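Local atomic coordinates of putative nitrate transport protein (Thermoplasma volcanium, PDB entry 3MST), a protein that is of unknown function but probably binds a small solute, perhaps nitrate, for transport. Residues 160-165 with 169-174; 76-81 with 173-178; 92-97 with 103-108. One frame throughout, in Å; residues are numbered along the deposited sequence.

Interaction 1 of 3, residues 160-165 with 169-174; sequences CAMAST and DEVIEA
M162, a selenomethionine on strand 160-164, reaches across to helix 169-184 and touches V171 and I172 through its selenium. SE lies 4.2 Å from V171 CG1, and the same atom sits 4.2 Å from I172 CG1, so one atom bridges two successive helix residues. The reach comes from the torsions: CG stands anti to the carbonyl carbon (chi1 -43°), and the chain beyond it is extended, which carries selenium well off the strand. V171 turns CG1 anti to its backbone N (chi1 171°), and this branch meets the selenium alongside, the two side chains sliding past each other in opposite directions. I172 offers its methylene, CG1, instead. Both distances are ordinary van der Waals separations, and all three side chains are buried, so the contact is purely apolar. Around it, L59, F73 and V76 also touch M162, and F73 touches I172 as well. A four-residue loop joins strand to helix, and R167 within it forms a salt bridge with D169 OD1 at the helix start. The arrangement is that of an alpha/beta lobe in which a helix follows a sheet strand and packs back on one face of the sheet.

Interaction 2 of 3, residues 76-81 with 173-178; sequences VRIDMY and EAYEQG. With EDO (1,2-ethanediol), chain I.
V76 and Y175 approach from opposite directions, the strand's valine meeting the hydroxyl end of a ring sent out by helix 169-184. Both valine methyls take part: V76 CG1 is 3.8 Å from Y175 OH, and CG1 and CG2 both lie by CE1 of the ring. Y175 gets there with CG anti to its backbone N (chi1 -159°), which aims the ring at the sheet. R77 turns elsewhere, its guanidinium in salt bridges with D156 and E222. At I78 the chain has left the strand, and CD1 adds a lighter touch, 4.2 Å from Y175 OH. D79 is held through OD2 by S145 OG. M80 lays CB 3.8 Å above one face of the Y81 ring, offset toward its rim, and also packs on C160. The hydroxyl of Y175, beside V76 and I78, is hydrogen-bonded to V30 O. With an alanine here, V30 O would probably lose the tyrosine hydroxyl as donor and a gap would open beside V76 and I78. On the helix's outer side, exposed Q177 takes hydrogen bonds from O1 and O2 of an ethanediol, each 2.8 Å from Q177 OE1, probably an incidental guest from crystallisation. I78 O is hydrogen-bonded to an unidentified ligand. Segment 76-81 leads from one sheet of the protein to the other, so the contact sits where a crossing segment leaves its lobe, consistent with the hinge of a periplasmic-binding-protein-like fold.

Interaction 3 of 3, residues 92-97 with 103-108; sequences IYTLRK and FNARIL
I92 and T94, two residues apart on strand 91-94, both press on A105 of helix 100-112, and I92 reaches on to L108. Helix 103-108 runs nearly antiparallel to strand 92-94, at 171°, their axes approaching to 8.9 Å, consistent with the small alanine at the interface. Two side chains from one face of the strand meet its CB: T94 CG2 comes within 3.8 Å of A105 CB, and I92 CG2 within 4.0 Å of that methyl. I92 uses its other branch further along the helix. With CG1 anti to the carbonyl carbon (chi1 -56°) and the chain extended, CD1 lies 3.8 Å from A105 O and 4.0 Å from L108 CG, the isoleucine and leucine side chains crossing at about a right angle. T94 makes its closest touch with CG2; OG1 is hydrogen-bonded to L135 O, which satisfies the polar end of this buried side chain. The other end is loose. Beyond T94 the chain leaves the sheet, R96 and K97 are exposed, and K97 NZ reaches N118 OD1 instead of the helix. On the helix, R106 points away from the strand, its NH1 in the plane of the F103 ring at the edge. Strand 91-94 lies between parallel strands 115-118 and 133-137, and the helix forms the middle of the beta-alpha-beta unit 91-94, 100-112, 115-118, resting on V116 through A105.

Interactions 1 and 2 hold the same helix, 169-184, against neighbouring strands of the six-stranded sheet, and they merge: M162 CE packs 3.7 Å from Y175 CG, and C160 O lies 2.8 Å from V76 N, a probable backbone hydrogen bond. Interaction 3 belongs to the other sheet, its centre about 27 Å from that of interaction 1. Y81 and N104 nonetheless bring 76-81 up to 103-108. All three are buried and mainly apolar, though interaction 2 meets at a hydroxyl and interaction 3 includes a methyl on a backbone carbonyl oxygen. Long side chains span the gap in interactions 1 and 2, whereas in 92-97/103-108 the helix face is a small alanine, and strand and helix lie close.

Interaction 1 of 3, residues 160-165 with 169-174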
loop_
_atom_site.group_PDB
_atom_site.type_symbol
_atom_site.label_atom_id
_atom_site.label_comp_id
_atom_site.label_asym_id
_atom_site.label_seq_id
_atom_site.Cartn_x
_atom_site.Cartn_y
_atom_site.Cartn_z
ATOM N N CYS A 160 -3.473 -3.548 1.008
ATOM C CA CYS A 160 -2.980 -3.034 2.267
ATOM C C CYS A 160 -3.975 -3.365 3.353
ATOM O O CYS A 160 -5.159 -3.595 3.093
ATOM C CB CYS A 160 -2.737 -1.543 2.166
ATOM S SG CYS A 160 -1.413 -1.104 1.015
ATOM N N ALA A 161 -3.472 -3.445 4.580
ATOM C CA ALA A 161 -4.260 -3.921 5.689
ATOM C C ALA A 161 -3.992 -3.163 6.958
ATOM O O ALA A 161 -2.915 -2.565 7.122
ATOM C CB ALA A 161 -3.969 -5.429 5.913
HETATM N N MSE A 162 -4.961 -3.217 7.871
HETATM C CA MSE A 162 -4.829 -2.693 9.236
HETATM C C MSE A 162 -4.973 -3.904 10.159
HETATM O O MSE A 162 -5.864 -4.708 9.964
HETATM C CB MSE A 162 -5.960 -1.677 9.552
HETATM C CG MSE A 162 -6.264 -0.686 8.438
HETATM SE SE MSE A 162 -7.436 0.671 9.196
HETATM C CE MSE A 162 -7.893 1.480 7.488
ATOM N N ALA A 163 -4.106 -4.026 11.139
ATOM C CA ALA A 163 -4.086 -5.200 12.038
ATOM C C ALA A 163 -3.856 -4.796 13.469
ATOM O O ALA A 163 -3.138 -3.810 13.749
ATOM C CB ALA A 163 -3.007 -6.207 11.589
ATOM N N SER A 164 -4.483 -5.531 14.369
ATOM C CA SER A 164 -4.292 -5.338 15.820
ATOM C C SER A 164 -4.799 -6.592 16.524
ATOM O O SER A 164 -4.883 -7.664 15.913
ATOM C CB SER A 164 -5.082 -4.128 16.247
ATOM O OG SER A 164 -4.807 -3.767 17.604
ATOM N N THR A 165 -5.117 -6.479 17.818
ATOM C CA THR A 165 -5.666 -7.621 18.568
ATOM C C THR A 165 -7.193 -7.660 18.528
ATOM O O THR A 165 -7.793 -8.663 18.893
ATOM C CB THR A 165 -5.170 -7.567 20.010
ATOM O OG1 THR A 165 -5.520 -6.289 20.516
ATOM C CG2 THR A 165 -3.629 -7.770 20.109
ATOM N N ASP A 169 -12.220 0.714 15.839
ATOM C CA ASP A 169 -13.053 1.621 15.069
ATOM C C ASP A 169 -12.488 3.034 14.974
ATOM O O ASP A 169 -12.697 3.718 13.972
ATOM C CB ASP A 169 -14.450 1.676 15.659
ATOM C CG ASP A 169 -15.180 0.367 15.494
ATOM O OD1 ASP A 169 -14.986 -0.304 14.443
ATOM O OD2 ASP A 169 -16.001 0.049 16.391
ATOM N N GLU A 170 -11.832 3.480 16.040
ATOM C CA GLU A 170 -11.291 4.864 16.051
ATOM C C GLU A 170 -10.225 5.058 14.934
ATOM O O GLU A 170 -10.108 6.119 14.367
ATOM C CB GLU A 170 -10.689 5.197 17.428
ATOM C CG GLU A 170 -11.651 5.124 18.641
ATOM C CD GLU A 170 -11.799 3.765 19.367
ATOM O OE1 GLU A 170 -11.455 2.680 18.833
ATOM O OE2 GLU A 170 -12.333 3.794 20.508
ATOM N N VAL A 171 -9.453 4.012 14.646
ATOM C CA VAL A 171 -8.415 4.089 13.630
ATOM C C VAL A 171 -9.089 4.115 12.244
ATOM O O VAL A 171 -8.708 4.873 11.392
ATOM C CB VAL A 171 -7.403 2.939 13.771
ATOM C CG1 VAL A 171 -6.452 2.929 12.541
ATOM C CG2 VAL A 171 -6.604 3.066 15.066
ATOM N N ILE A 172 -10.111 3.290 12.034
ATOM C CA ILE A 172 -10.854 3.281 10.789
ATOM C C ILE A 172 -11.501 4.628 10.511
ATOM O O ILE A 172 -11.421 5.155 9.397
ATOM C CB ILE A 172 -11.954 2.142 10.729
ATOM C CG1 ILE A 172 -11.311 0.751 10.832
ATOM C CG2 ILE A 172 -12.758 2.275 9.440
ATOM C CD1 ILE A 172 -12.225 -0.393 11.027
ATOM N N GLU A 173 -12.148 5.170 11.545
ATOM C CA GLU A 173 -12.835 6.432 11.437
ATOM C C GLU A 173 -11.870 7.562 11.082
ATOM O O GLU A 173 -12.156 8.362 10.185
ATOM C CB GLU A 173 -13.613 6.698 12.739
ATOM C CG GLU A 173 -14.782 5.723 12.901
ATOM C CD GLU A 173 -15.330 5.603 14.310
ATOM O OE1 GLU A 173 -14.833 6.307 15.222
ATOM O OE2 GLU A 173 -16.263 4.773 14.499
ATOM N N ALA A 174 -10.729 7.615 11.764
ATOM C CA ALA A 174 -9.683 8.615 11.474
ATOM C C ALA A 174 -9.188 8.452 10.043
ATOM O O ALA A 174 -8.997 9.424 9.313
ATOM C CB ALA A 174 -8.545 8.540 12.463
#

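Interaction 2 of 3, residues 76-81 with 173-178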
loop_
_atom_site.group_PDB
_atom_site.type_symbol
_atom_site.label_atom_id
_atom_site.label_comp_id
_atom_site.label_asym_id
_atom_site.label_seq_id
_atom_site.Cartn_x
_atom_site.Cartn_y
_atom_site.Cartn_z
ATOM N N VAL A 76 -7.352 -1.823 2.775
ATOM C CA VAL A 76 -7.391 -0.577 1.993
ATOM C C VAL A 76 -7.045 -0.918 0.540
ATOM O O VAL A 76 -5.966 -1.543 0.327
ATOM C CB VAL A 76 -6.487 0.567 2.522
ATOM C CG1 VAL A 76 -6.908 1.910 1.851
ATOM C CG2 VAL A 76 -6.567 0.656 4.059
ATOM N N ARG A 77 -7.900 -0.513 -0.408
ATOM C CA ARG A 77 -7.536 -0.512 -1.816
ATOM C C ARG A 77 -6.863 0.834 -2.120
ATOM O O ARG A 77 -7.413 1.908 -1.777
ATOM C CB ARG A 77 -8.775 -0.692 -2.695
ATOM C CG ARG A 77 -9.369 -2.092 -2.686
ATOM C CD ARG A 77 -10.566 -2.137 -3.577
ATOM N NE ARG A 77 -11.083 -3.485 -3.808
ATOM C CZ ARG A 77 -11.971 -4.093 -3.053
ATOM N NH1 ARG A 77 -12.423 -3.534 -1.941
ATOM N NH2 ARG A 77 -12.398 -5.303 -3.418
ATOM N N ILE A 78 -5.705 0.800 -2.767
ATOM C CA ILE A 78 -4.972 2.009 -3.141
ATOM C C ILE A 78 -4.333 1.762 -4.503
ATOM O O ILE A 78 -3.684 0.754 -4.689
ATOM C CB ILE A 78 -3.876 2.331 -2.103
ATOM C CG1 ILE A 78 -4.372 2.208 -0.666
ATOM C CG2 ILE A 78 -3.327 3.756 -2.359
ATOM C CD1 ILE A 78 -3.281 2.366 0.382
ATOM N N ASP A 79 -4.536 2.661 -5.468
ATOM C CA ASP A 79 -3.983 2.453 -6.802
ATOM C C ASP A 79 -2.621 3.117 -6.858
ATOM O O ASP A 79 -2.516 4.321 -7.063
ATOM C CB ASP A 79 -4.926 3.014 -7.844
ATOM C CG ASP A 79 -4.611 2.539 -9.255
ATOM O OD1 ASP A 79 -3.786 1.626 -9.413
ATOM O OD2 ASP A 79 -5.231 3.091 -10.182
HETATM N N MSE A 80 -1.586 2.331 -6.590
HETATM C CA MSE A 80 -0.218 2.825 -6.343
HETATM C C MSE A 80 0.764 2.509 -7.464
HETATM O O MSE A 80 1.860 3.071 -7.478
HETATM C CB MSE A 80 0.330 2.163 -5.075
HETATM C CG MSE A 80 -0.467 2.428 -3.855
HETATM SE SE MSE A 80 0.114 1.501 -2.293
HETATM C CE MSE A 80 -0.624 -0.227 -2.625
ATOM N N TYR A 81 0.396 1.589 -8.362
ATOM C CA TYR A 81 1.340 1.037 -9.351
ATOM C C TYR A 81 0.840 1.191 -10.784
ATOM O O TYR A 81 -0.382 1.201 -11.049
ATOM C CB TYR A 81 1.558 -0.470 -9.071
ATOM C CG TYR A 81 2.179 -0.718 -7.715
ATOM C CD1 TYR A 81 3.498 -0.386 -7.463
ATOM C CD2 TYR A 81 1.435 -1.192 -6.653
ATOM C CE1 TYR A 81 4.061 -0.533 -6.215
ATOM C CE2 TYR A 81 2.006 -1.353 -5.406
ATOM C CZ TYR A 81 3.288 -1.022 -5.185
ATOM O OH TYR A 81 3.801 -1.164 -3.917
ATOM N N GLU A 173 -12.148 5.170 11.545
ATOM C CA GLU A 173 -12.835 6.432 11.437
ATOM C C GLU A 173 -11.870 7.562 11.082
ATOM O O GLU A 173 -12.156 8.362 10.185
ATOM C CB GLU A 173 -13.613 6.698 12.739
ATOM C CG GLU A 173 -14.782 5.723 12.901
ATOM C CD GLU A 173 -15.330 5.603 14.310
ATOM O OE1 GLU A 173 -14.833 6.307 15.222
ATOM O OE2 GLU A 173 -16.263 4.773 14.499
ATOM N N ALA A 174 -10.729 7.615 11.764
ATOM C CA ALA A 174 -9.683 8.615 11.474
ATOM C C ALA A 174 -9.188 8.452 10.043
ATOM O O ALA A 174 -8.997 9.424 9.313
ATOM C CB ALA A 174 -8.545 8.540 12.463
ATOM N N TYR A 175 -9.002 7.209 9.633
ATOM C CA TYR A 175 -8.500 6.939 8.298
ATOM C C TYR A 175 -9.446 7.499 7.223
ATOM O O TYR A 175 -9.008 8.149 6.267
ATOM C CB TYR A 175 -8.266 5.438 8.123
ATOM C CG TYR A 175 -7.314 5.070 7.021
ATOM C CD1 TYR A 175 -7.775 4.887 5.717
ATOM C CD2 TYR A 175 -5.976 4.927 7.280
ATOM C CE1 TYR A 175 -6.906 4.545 4.702
ATOM C CE2 TYR A 175 -5.049 4.592 6.256
ATOM C CZ TYR A 175 -5.556 4.421 4.984
ATOM O OH TYR A 175 -4.674 4.078 3.973
ATOM N N GLU A 176 -10.758 7.260 7.379
ATOM C CA GLU A 176 -11.761 7.832 6.476
ATOM C C GLU A 176 -11.692 9.360 6.457
ATOM O O GLU A 176 -11.804 9.970 5.389
ATOM C CB GLU A 176 -13.175 7.388 6.883
ATOM C CG GLU A 176 -13.388 5.884 6.916
ATOM C CD GLU A 176 -13.557 5.244 5.536
ATOM O OE1 GLU A 176 -13.162 5.839 4.511
ATOM O OE2 GLU A 176 -14.106 4.119 5.473
ATOM N N GLN A 177 -11.542 9.972 7.638
ATOM C CA GLN A 177 -11.414 11.444 7.718
ATOM C C GLN A 177 -10.204 11.899 6.911
ATOM O O GLN A 177 -10.272 12.903 6.162
ATOM C CB GLN A 177 -11.351 11.944 9.168
ATOM C CG GLN A 177 -12.682 11.776 9.958
ATOM C CD GLN A 177 -12.498 12.124 11.428
ATOM O OE1 GLN A 177 -11.366 12.364 11.879
ATOM N NE2 GLN A 177 -13.599 12.143 12.187
ATOM N N GLY A 178 -9.110 11.144 7.010
ATOM C CA GLY A 178 -7.932 11.513 6.244
ATOM C C GLY A 178 -8.094 11.345 4.732
ATOM O O GLY A 178 -7.529 12.093 3.941
HETATM C C1 EDO I . -10.342 11.243 14.923
HETATM O O1 EDO I . -11.313 10.631 14.070
HETATM C C2 EDO I . -9.384 12.123 14.119
HETATM O O2 EDO I . -9.904 13.447 13.945
#

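Interaction 3 of 3, residues 92-97 with 103-108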
loop_
_atom_site.group_PDB
_atom_site.type_symbol
_atom_site.label_atom_id
_atom_site.label_comp_id
_atom_site.label_asym_id
_atom_site.label_seq_id
_atom_site.Cartn_x
_atom_site.Cartn_y
_atom_site.Cartn_z
ATOM N N ILE A 92 8.478 -9.080 -16.986
ATOM C CA ILE A 92 8.003 -7.932 -16.213
ATOM C C ILE A 92 9.165 -7.499 -15.324
ATOM O O ILE A 92 9.583 -8.198 -14.414
ATOM C CB ILE A 92 6.775 -8.241 -15.312
ATOM C CG1 ILE A 92 5.617 -8.804 -16.118
ATOM C CG2 ILE A 92 6.381 -6.949 -14.545
ATOM C CD1 ILE A 92 4.422 -9.324 -15.247
ATOM N N TYR A 93 9.696 -6.322 -15.635
ATOM C CA TYR A 93 10.713 -5.687 -14.792
ATOM C C TYR A 93 10.022 -4.999 -13.618
ATOM O O TYR A 93 8.944 -4.408 -13.814
ATOM C CB TYR A 93 11.504 -4.666 -15.650
ATOM C CG TYR A 93 12.547 -5.330 -16.541
ATOM C CD1 TYR A 93 12.183 -5.854 -17.766
ATOM C CD2 TYR A 93 13.839 -5.559 -16.074
ATOM C CE1 TYR A 93 13.106 -6.515 -18.555
ATOM C CE2 TYR A 93 14.762 -6.219 -16.864
ATOM C CZ TYR A 93 14.363 -6.701 -18.100
ATOM O OH TYR A 93 15.251 -7.371 -18.914
ATOM N N THR A 94 10.629 -5.058 -12.445
ATOM C CA THR A 94 10.052 -4.380 -11.283
ATOM C C THR A 94 11.156 -3.984 -10.327
ATOM O O THR A 94 12.345 -4.000 -10.697
ATOM C CB THR A 94 8.956 -5.266 -10.656
ATOM O OG1 THR A 94 8.147 -4.489 -9.762
ATOM C CG2 THR A 94 9.524 -6.481 -9.964
ATOM N N LEU A 95 10.759 -3.550 -9.144
ATOM C CA LEU A 95 11.658 -3.080 -8.118
ATOM C C LEU A 95 12.272 -4.217 -7.301
ATOM O O LEU A 95 12.208 -5.359 -7.728
ATOM C CB LEU A 95 10.956 -2.000 -7.302
ATOM C CG LEU A 95 10.608 -0.700 -8.024
ATOM C CD1 LEU A 95 11.814 -0.157 -8.776
ATOM C CD2 LEU A 95 9.392 -0.765 -8.874
ATOM N N ARG A 96 12.959 -3.941 -6.208
ATOM C CA ARG A 96 13.711 -5.016 -5.593
ATOM C C ARG A 96 12.790 -6.082 -4.997
ATOM O O ARG A 96 11.637 -5.826 -4.655
ATOM C CB ARG A 96 14.656 -4.469 -4.527
ATOM C CG ARG A 96 13.915 -3.917 -3.315
ATOM C CD ARG A 96 14.807 -3.095 -2.365
ATOM N NE ARG A 96 14.040 -2.751 -1.172
ATOM C CZ ARG A 96 13.291 -1.664 -1.059
ATOM N NH1 ARG A 96 13.246 -0.791 -2.045
ATOM N NH2 ARG A 96 12.609 -1.438 0.049
ATOM N N LYS A 97 13.341 -7.286 -4.862
ATOM C CA LYS A 97 12.640 -8.436 -4.300
ATOM C C LYS A 97 12.099 -8.142 -2.906
ATOM O O LYS A 97 12.764 -7.506 -2.052
ATOM C CB LYS A 97 13.548 -9.671 -4.214
ATOM C CG LYS A 97 13.953 -10.271 -5.522
ATOM C CD LYS A 97 14.836 -11.525 -5.346
ATOM C CE LYS A 97 15.107 -12.290 -6.645
ATOM N NZ LYS A 97 15.286 -11.527 -7.913
ATOM N N PHE A 103 5.899 -8.420 -5.369
ATOM C CA PHE A 103 4.896 -9.426 -5.143
ATOM C C PHE A 103 3.772 -9.258 -6.183
ATOM O O PHE A 103 3.256 -10.254 -6.728
ATOM C CB PHE A 103 4.367 -9.374 -3.721
ATOM C CG PHE A 103 5.363 -9.831 -2.722
ATOM C CD1 PHE A 103 6.031 -11.055 -2.876
ATOM C CD2 PHE A 103 5.625 -9.082 -1.586
ATOM C CE1 PHE A 103 6.976 -11.483 -1.906
ATOM C CE2 PHE A 103 6.520 -9.524 -0.602
ATOM C CZ PHE A 103 7.200 -10.705 -0.766
ATOM N N ASN A 104 3.361 -8.028 -6.461
ATOM C CA ASN A 104 2.369 -7.771 -7.496
ATOM C C ASN A 104 2.835 -8.271 -8.866
ATOM O O ASN A 104 2.069 -8.841 -9.651
ATOM C CB ASN A 104 1.959 -6.278 -7.564
ATOM C CG ASN A 104 1.034 -5.890 -6.476
ATOM O OD1 ASN A 104 0.256 -6.717 -6.002
ATOM N ND2 ASN A 104 1.023 -4.583 -6.140
ATOM N N ALA A 105 4.101 -8.000 -9.187
ATOM C CA ALA A 105 4.658 -8.449 -10.473
ATOM C C ALA A 105 4.607 -9.963 -10.591
ATOM O O ALA A 105 4.309 -10.513 -11.645
ATOM C CB ALA A 105 6.100 -7.955 -10.671
ATOM N N ARG A 106 4.959 -10.645 -9.508
ATOM C CA ARG A 106 4.905 -12.126 -9.492
ATOM C C ARG A 106 3.500 -12.662 -9.635
ATOM O O ARG A 106 3.295 -13.680 -10.311
ATOM C CB ARG A 106 5.555 -12.681 -8.237
ATOM C CG ARG A 106 7.083 -12.493 -8.232
ATOM C CD ARG A 106 7.736 -12.931 -6.945
ATOM N NE ARG A 106 7.377 -14.348 -6.664
ATOM C CZ ARG A 106 7.376 -14.970 -5.472
ATOM N NH1 ARG A 106 7.752 -14.376 -4.342
ATOM N NH2 ARG A 106 6.958 -16.238 -5.405
ATOM N N ILE A 107 2.509 -11.987 -9.081
ATOM C CA ILE A 107 1.114 -12.401 -9.267
ATOM C C ILE A 107 0.705 -12.204 -10.721
ATOM O O ILE A 107 0.177 -13.101 -11.376
ATOM C CB ILE A 107 0.159 -11.605 -8.322
ATOM C CG1 ILE A 107 0.450 -12.057 -6.887
ATOM C CG2 ILE A 107 -1.326 -11.704 -8.803
ATOM C CD1 ILE A 107 -0.165 -11.256 -5.880
ATOM N N LEU A 108 1.055 -11.048 -11.281
ATOM C CA LEU A 108 0.689 -10.700 -12.619
ATOM C C LEU A 108 1.391 -11.593 -13.639
ATOM O O LEU A 108 0.819 -11.905 -14.727
ATOM C CB LEU A 108 1.023 -9.244 -12.909
ATOM C CG LEU A 108 0.626 -8.708 -14.283
ATOM C CD1 LEU A 108 -0.854 -8.881 -14.658
ATOM C CD2 LEU A 108 1.024 -7.216 -14.400
#